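Local coordinates for protein Rubredoxin\:oxygen oxidoreductase (Desulfovibrio gigas, PDB 1E5D) that catalyses the four-electron reduction of dioxygen to two molecules of water, using a diiron centre and flavin mononucleotide, at residues A[317-330]-A[351-363]. Sequence-based numbering, arbitrary orientation.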
loop_
_atom_site.group_PDB
_atom_site.type_symbol
_atom_site.label_atom_id
_atom_site.label_comp_id
_atom_site.label_asym_id
_atom_site.label_seq_id
_atom_site.Cartn_x
_atom_site.Cartn_y
_atom_site.Cartn_z
ATOM N N GLY A 317 -5.429 11.902 8.386
ATOM C CA GLY A 317 -5.298 11.635 6.968
ATOM C C GLY A 317 -6.142 10.444 6.544
ATOM O O GLY A 317 -7.109 10.078 7.211
ATOM N N ILE A 318 -5.733 9.858 5.424
ATOM C CA ILE A 318 -6.440 8.725 4.848
ATOM C C ILE A 318 -5.643 7.449 5.085
ATOM O O ILE A 318 -4.455 7.518 5.388
ATOM C CB ILE A 318 -6.662 8.918 3.340
ATOM C CG1 ILE A 318 -5.355 8.931 2.543
ATOM C CG2 ILE A 318 -7.468 10.175 3.059
ATOM C CD1 ILE A 318 -5.548 8.874 1.041
ATOM N N LEU A 319 -6.315 6.320 4.948
ATOM C CA LEU A 319 -5.682 5.022 5.121
ATOM C C LEU A 319 -4.617 4.778 4.059
ATOM O O LEU A 319 -4.706 5.157 2.898
ATOM C CB LEU A 319 -6.739 3.913 5.122
ATOM C CG LEU A 319 -7.639 3.847 6.364
ATOM C CD1 LEU A 319 -8.682 2.743 6.208
ATOM C CD2 LEU A 319 -6.816 3.623 7.620
ATOM N N PRO A 320 -3.556 4.113 4.525
ATOM C CA PRO A 320 -2.341 3.917 3.740
ATOM C C PRO A 320 -2.609 3.321 2.364
ATOM O O PRO A 320 -2.091 3.793 1.356
ATOM C CB PRO A 320 -1.578 2.887 4.577
ATOM C CG PRO A 320 -2.054 3.106 5.973
ATOM C CD PRO A 320 -3.490 3.505 5.871
ATOM N N TYR A 321 -3.415 2.270 2.325
ATOM C CA TYR A 321 -3.698 1.554 1.092
ATOM C C TYR A 321 -4.500 2.415 0.128
ATOM O O TYR A 321 -4.404 2.276 -1.094
ATOM C CB TYR A 321 -4.457 0.264 1.402
ATOM C CG TYR A 321 -3.602 -0.799 2.036
ATOM C CD1 TYR A 321 -2.232 -0.816 1.810
ATOM C CD2 TYR A 321 -4.152 -1.773 2.855
ATOM C CE1 TYR A 321 -1.425 -1.781 2.381
ATOM C CE2 TYR A 321 -3.350 -2.747 3.432
ATOM C CZ TYR A 321 -1.994 -2.742 3.196
ATOM O OH TYR A 321 -1.191 -3.705 3.760
ATOM N N VAL A 322 -5.303 3.325 0.688
ATOM C CA VAL A 322 -5.992 4.262 -0.200
ATOM C C VAL A 322 -4.992 5.251 -0.791
ATOM O O VAL A 322 -4.999 5.554 -1.978
ATOM C CB VAL A 322 -7.122 5.004 0.531
ATOM C CG1 VAL A 322 -7.758 6.014 -0.407
ATOM C CG2 VAL A 322 -8.156 4.010 1.032
ATOM N N ALA A 323 -4.109 5.751 0.059
ATOM C CA ALA A 323 -3.053 6.646 -0.395
ATOM C C ALA A 323 -2.174 5.988 -1.448
ATOM O O ALA A 323 -1.874 6.591 -2.483
ATOM C CB ALA A 323 -2.196 7.099 0.780
ATOM N N GLY A 324 -1.746 4.751 -1.203
ATOM C CA GLY A 324 -0.878 4.075 -2.164
ATOM C C GLY A 324 -1.543 3.890 -3.515
ATOM O O GLY A 324 -0.919 4.038 -4.567
ATOM N N THR A 325 -2.831 3.557 -3.497
ATOM C CA THR A 325 -3.581 3.366 -4.733
ATOM C C THR A 325 -3.780 4.661 -5.492
ATOM O O THR A 325 -3.699 4.723 -6.721
ATOM C CB THR A 325 -4.957 2.752 -4.405
ATOM O OG1 THR A 325 -4.695 1.493 -3.758
ATOM C CG2 THR A 325 -5.768 2.488 -5.658
ATOM N N LEU A 326 -4.055 5.734 -4.751
ATOM C CA LEU A 326 -4.196 7.027 -5.427
ATOM C C LEU A 326 -2.857 7.440 -6.024
ATOM O O LEU A 326 -2.811 7.939 -7.151
ATOM C CB LEU A 326 -4.731 8.087 -4.472
ATOM C CG LEU A 326 -6.229 7.959 -4.178
ATOM C CD1 LEU A 326 -6.598 8.785 -2.960
ATOM C CD2 LEU A 326 -7.026 8.368 -5.402
ATOM N N GLN A 327 -1.774 7.216 -5.288
ATOM C CA GLN A 327 -0.452 7.523 -5.831
ATOM C C GLN A 327 -0.257 6.793 -7.161
ATOM O O GLN A 327 0.123 7.383 -8.162
ATOM C CB GLN A 327 0.690 7.142 -4.888
ATOM C CG GLN A 327 2.069 7.567 -5.398
ATOM C CD GLN A 327 2.112 9.074 -5.623
ATOM O OE1 GLN A 327 2.025 9.833 -4.656
ATOM N NE2 GLN A 327 2.228 9.497 -6.881
ATOM N N TYR A 328 -0.536 5.493 -7.141
ATOM C CA TYR A 328 -0.384 4.684 -8.346
ATOM C C TYR A 328 -1.201 5.297 -9.475
ATOM O O TYR A 328 -0.719 5.499 -10.580
ATOM C CB TYR A 328 -0.851 3.260 -8.100
ATOM C CG TYR A 328 -0.628 2.306 -9.244
ATOM C CD1 TYR A 328 0.652 1.858 -9.533
ATOM C CD2 TYR A 328 -1.675 1.836 -10.028
ATOM C CE1 TYR A 328 0.883 0.981 -10.570
ATOM C CE2 TYR A 328 -1.446 0.954 -11.074
ATOM C CZ TYR A 328 -0.164 0.528 -11.343
ATOM O OH TYR A 328 0.089 -0.345 -12.373
ATOM N N ILE A 329 -2.454 5.593 -9.141
ATOM C CA ILE A 329 -3.385 6.054 -10.166
ATOM C C ILE A 329 -2.990 7.416 -10.718
ATOM O O ILE A 329 -3.001 7.632 -11.930
ATOM C CB ILE A 329 -4.819 6.101 -9.623
ATOM C CG1 ILE A 329 -5.349 4.721 -9.215
ATOM C CG2 ILE A 329 -5.738 6.760 -10.629
ATOM C CD1 ILE A 329 -6.755 4.821 -8.654
ATOM N N LYS A 330 -2.621 8.327 -9.823
ATOM C CA LYS A 330 -2.245 9.664 -10.263
ATOM C C LYS A 330 -1.129 9.615 -11.306
ATOM O O LYS A 330 -1.141 10.371 -12.277
ATOM C CB LYS A 330 -1.828 10.506 -9.060
ATOM C CG LYS A 330 -1.180 11.832 -9.420
ATOM C CD LYS A 330 -0.929 12.625 -8.144
ATOM C CE LYS A 330 -0.196 13.932 -8.428
ATOM N NZ LYS A 330 -1.168 15.062 -8.518
ATOM N N SER A 351 -10.254 13.346 5.925
ATOM C CA SER A 351 -10.154 12.411 4.805
ATOM C C SER A 351 -10.849 12.911 3.549
ATOM O O SER A 351 -10.270 12.877 2.460
ATOM C CB SER A 351 -10.694 11.026 5.185
ATOM O OG SER A 351 -12.058 11.074 5.563
ATOM N N THR A 352 -12.076 13.399 3.668
ATOM C CA THR A 352 -12.764 13.761 2.422
ATOM C C THR A 352 -12.127 14.999 1.820
ATOM O O THR A 352 -12.043 15.164 0.605
ATOM C CB THR A 352 -14.264 13.968 2.659
ATOM O OG1 THR A 352 -14.446 14.868 3.754
ATOM C CG2 THR A 352 -14.903 12.645 3.057
ATOM N N LYS A 353 -11.656 15.876 2.699
ATOM C CA LYS A 353 -10.905 17.042 2.249
ATOM C C LYS A 353 -9.728 16.596 1.390
ATOM O O LYS A 353 -9.508 17.035 0.260
ATOM C CB LYS A 353 -10.417 17.829 3.461
ATOM C CG LYS A 353 -10.504 19.335 3.319
ATOM C CD LYS A 353 -11.528 19.903 4.302
ATOM C CE LYS A 353 -11.178 21.318 4.739
ATOM N NZ LYS A 353 -11.466 21.576 6.177
ATOM N N VAL A 354 -8.959 15.662 1.961
ATOM C CA VAL A 354 -7.785 15.126 1.297
ATOM C C VAL A 354 -8.125 14.366 0.021
ATOM O O VAL A 354 -7.471 14.543 -1.010
ATOM C CB VAL A 354 -6.999 14.186 2.232
ATOM C CG1 VAL A 354 -5.978 13.400 1.431
ATOM C CG2 VAL A 354 -6.321 14.988 3.333
ATOM N N LEU A 355 -9.147 13.516 0.080
ATOM C CA LEU A 355 -9.504 12.774 -1.134
ATOM C C LEU A 355 -9.843 13.741 -2.254
ATOM O O LEU A 355 -9.405 13.574 -3.391
ATOM C CB LEU A 355 -10.659 11.816 -0.836
ATOM C CG LEU A 355 -10.254 10.676 0.116
ATOM C CD1 LEU A 355 -11.460 9.869 0.556
ATOM C CD2 LEU A 355 -9.214 9.804 -0.560
ATOM N N ALA A 356 -10.599 14.777 -1.911
ATOM C CA ALA A 356 -10.978 15.813 -2.865
ATOM C C ALA A 356 -9.745 16.451 -3.488
ATOM O O ALA A 356 -9.692 16.607 -4.704
ATOM C CB ALA A 356 -11.849 16.875 -2.218
ATOM N N GLU A 357 -8.753 16.800 -2.677
ATOM C CA GLU A 357 -7.540 17.407 -3.233
ATOM C C GLU A 357 -6.862 16.470 -4.228
ATOM O O GLU A 357 -6.283 16.906 -5.224
ATOM C CB GLU A 357 -6.564 17.771 -2.118
ATOM C CG GLU A 357 -5.544 18.837 -2.467
ATOM C CD GLU A 357 -5.347 19.852 -1.354
ATOM O OE1 GLU A 357 -5.515 19.489 -0.169
ATOM O OE2 GLU A 357 -5.023 21.019 -1.667
ATOM N N TRP A 358 -6.936 15.173 -3.938
ATOM C CA TRP A 358 -6.326 14.173 -4.806
ATOM C C TRP A 358 -7.062 14.127 -6.147
ATOM O O TRP A 358 -6.458 14.186 -7.211
ATOM C CB TRP A 358 -6.369 12.787 -4.182
ATOM C CG TRP A 358 -5.281 12.367 -3.263
ATOM C CD1 TRP A 358 -5.292 12.432 -1.893
ATOM C CD2 TRP A 358 -4.013 11.805 -3.627
ATOM N NE1 TRP A 358 -4.107 11.947 -1.388
ATOM C CE2 TRP A 358 -3.306 11.558 -2.431
ATOM C CE3 TRP A 358 -3.403 11.488 -4.846
ATOM C CZ2 TRP A 358 -2.021 11.009 -2.430
ATOM C CZ3 TRP A 358 -2.132 10.947 -4.842
ATOM C CH2 TRP A 358 -1.450 10.712 -3.638
ATOM N N LEU A 359 -8.392 13.997 -6.066
ATOM C CA LEU A 359 -9.164 13.873 -7.300
ATOM C C LEU A 359 -9.001 15.118 -8.165
ATOM O O LEU A 359 -8.649 15.032 -9.341
ATOM C CB LEU A 359 -10.635 13.599 -6.974
ATOM C CG LEU A 359 -10.885 12.296 -6.204
ATOM C CD1 LEU A 359 -12.363 11.944 -6.214
ATOM C CD2 LEU A 359 -10.055 11.158 -6.781
ATOM N N THR A 360 -9.250 16.269 -7.563
ATOM C CA THR A 360 -9.074 17.550 -8.243
ATOM C C THR A 360 -7.674 17.671 -8.820
ATOM O O THR A 360 -7.463 18.117 -9.947
ATOM C CB THR A 360 -9.358 18.718 -7.282
ATOM O OG1 THR A 360 -10.739 18.677 -6.885
ATOM C CG2 THR A 360 -9.146 20.047 -7.986
ATOM N N GLY A 361 -6.656 17.265 -8.064
ATOM C CA GLY A 361 -5.300 17.366 -8.584
ATOM C C GLY A 361 -5.069 16.479 -9.788
ATOM O O GLY A 361 -4.111 16.671 -10.537
ATOM N N MET A 362 -5.929 15.491 -10.003
ATOM C CA MET A 362 -5.749 14.584 -11.131
ATOM C C MET A 362 -6.550 15.081 -12.334
ATOM O O MET A 362 -6.546 14.453 -13.385
ATOM C CB MET A 362 -6.194 13.167 -10.800
ATOM C CG MET A 362 -5.236 12.375 -9.930
ATOM S SD MET A 362 -5.902 10.759 -9.486
ATOM C CE MET A 362 -6.155 10.975 -7.725
ATOM N N GLY A 363 -7.212 16.211 -12.101
ATOM C CA GLY A 363 -8.009 16.863 -13.116
ATOM C C GLY A 363 -9.392 16.268 -13.235
ATOM O O GLY A 363 -10.085 16.429 -14.237
HETATM O O HOH W 1 -3.726 14.831 -7.007
#
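Helices 320-330 and 351-361 run nearly parallel, 11° apart with axes 10.9 Å from each other, and W358 makes the largest contribution to the interface, its side chain a knob set among A323, L326, Q327 and K330. L326 covers one face of the indole: its CB lies 3.8 Å from the centroid of the W358 six-membered ring, a CH-pi contact only 18° off the normal. With CG of L326 anti to its carbonyl carbon (chi1 -76°), CD1 lies over the five-membered ring, on the same face as CB, and reaches CD2 of L355 at 3.7 Å, while L326 CD2 meets the methyl CE of M362 at 3.6 Å. Q327 bends at chi2 and brings OE1 to the ring edge, 3.7 Å from W358 CH2. Here the two helices lie on one face of the five-stranded parallel sheet, order 2-1-3-4-5, of the flavodoxin domain; on the sheet side, L326 packs on F258 of strand 254-259, and L355 and L359 on V309 of strand 306-310. Just before helix 320-330, I318 points CG2 at CG1 of V354 (3.9 Å) and CD2 of L355. At the far end the K330 chain, extended as far as CE and bent there, runs past W358, CD 3.9 Å from CZ3, and a water links K330 NZ to W358 O.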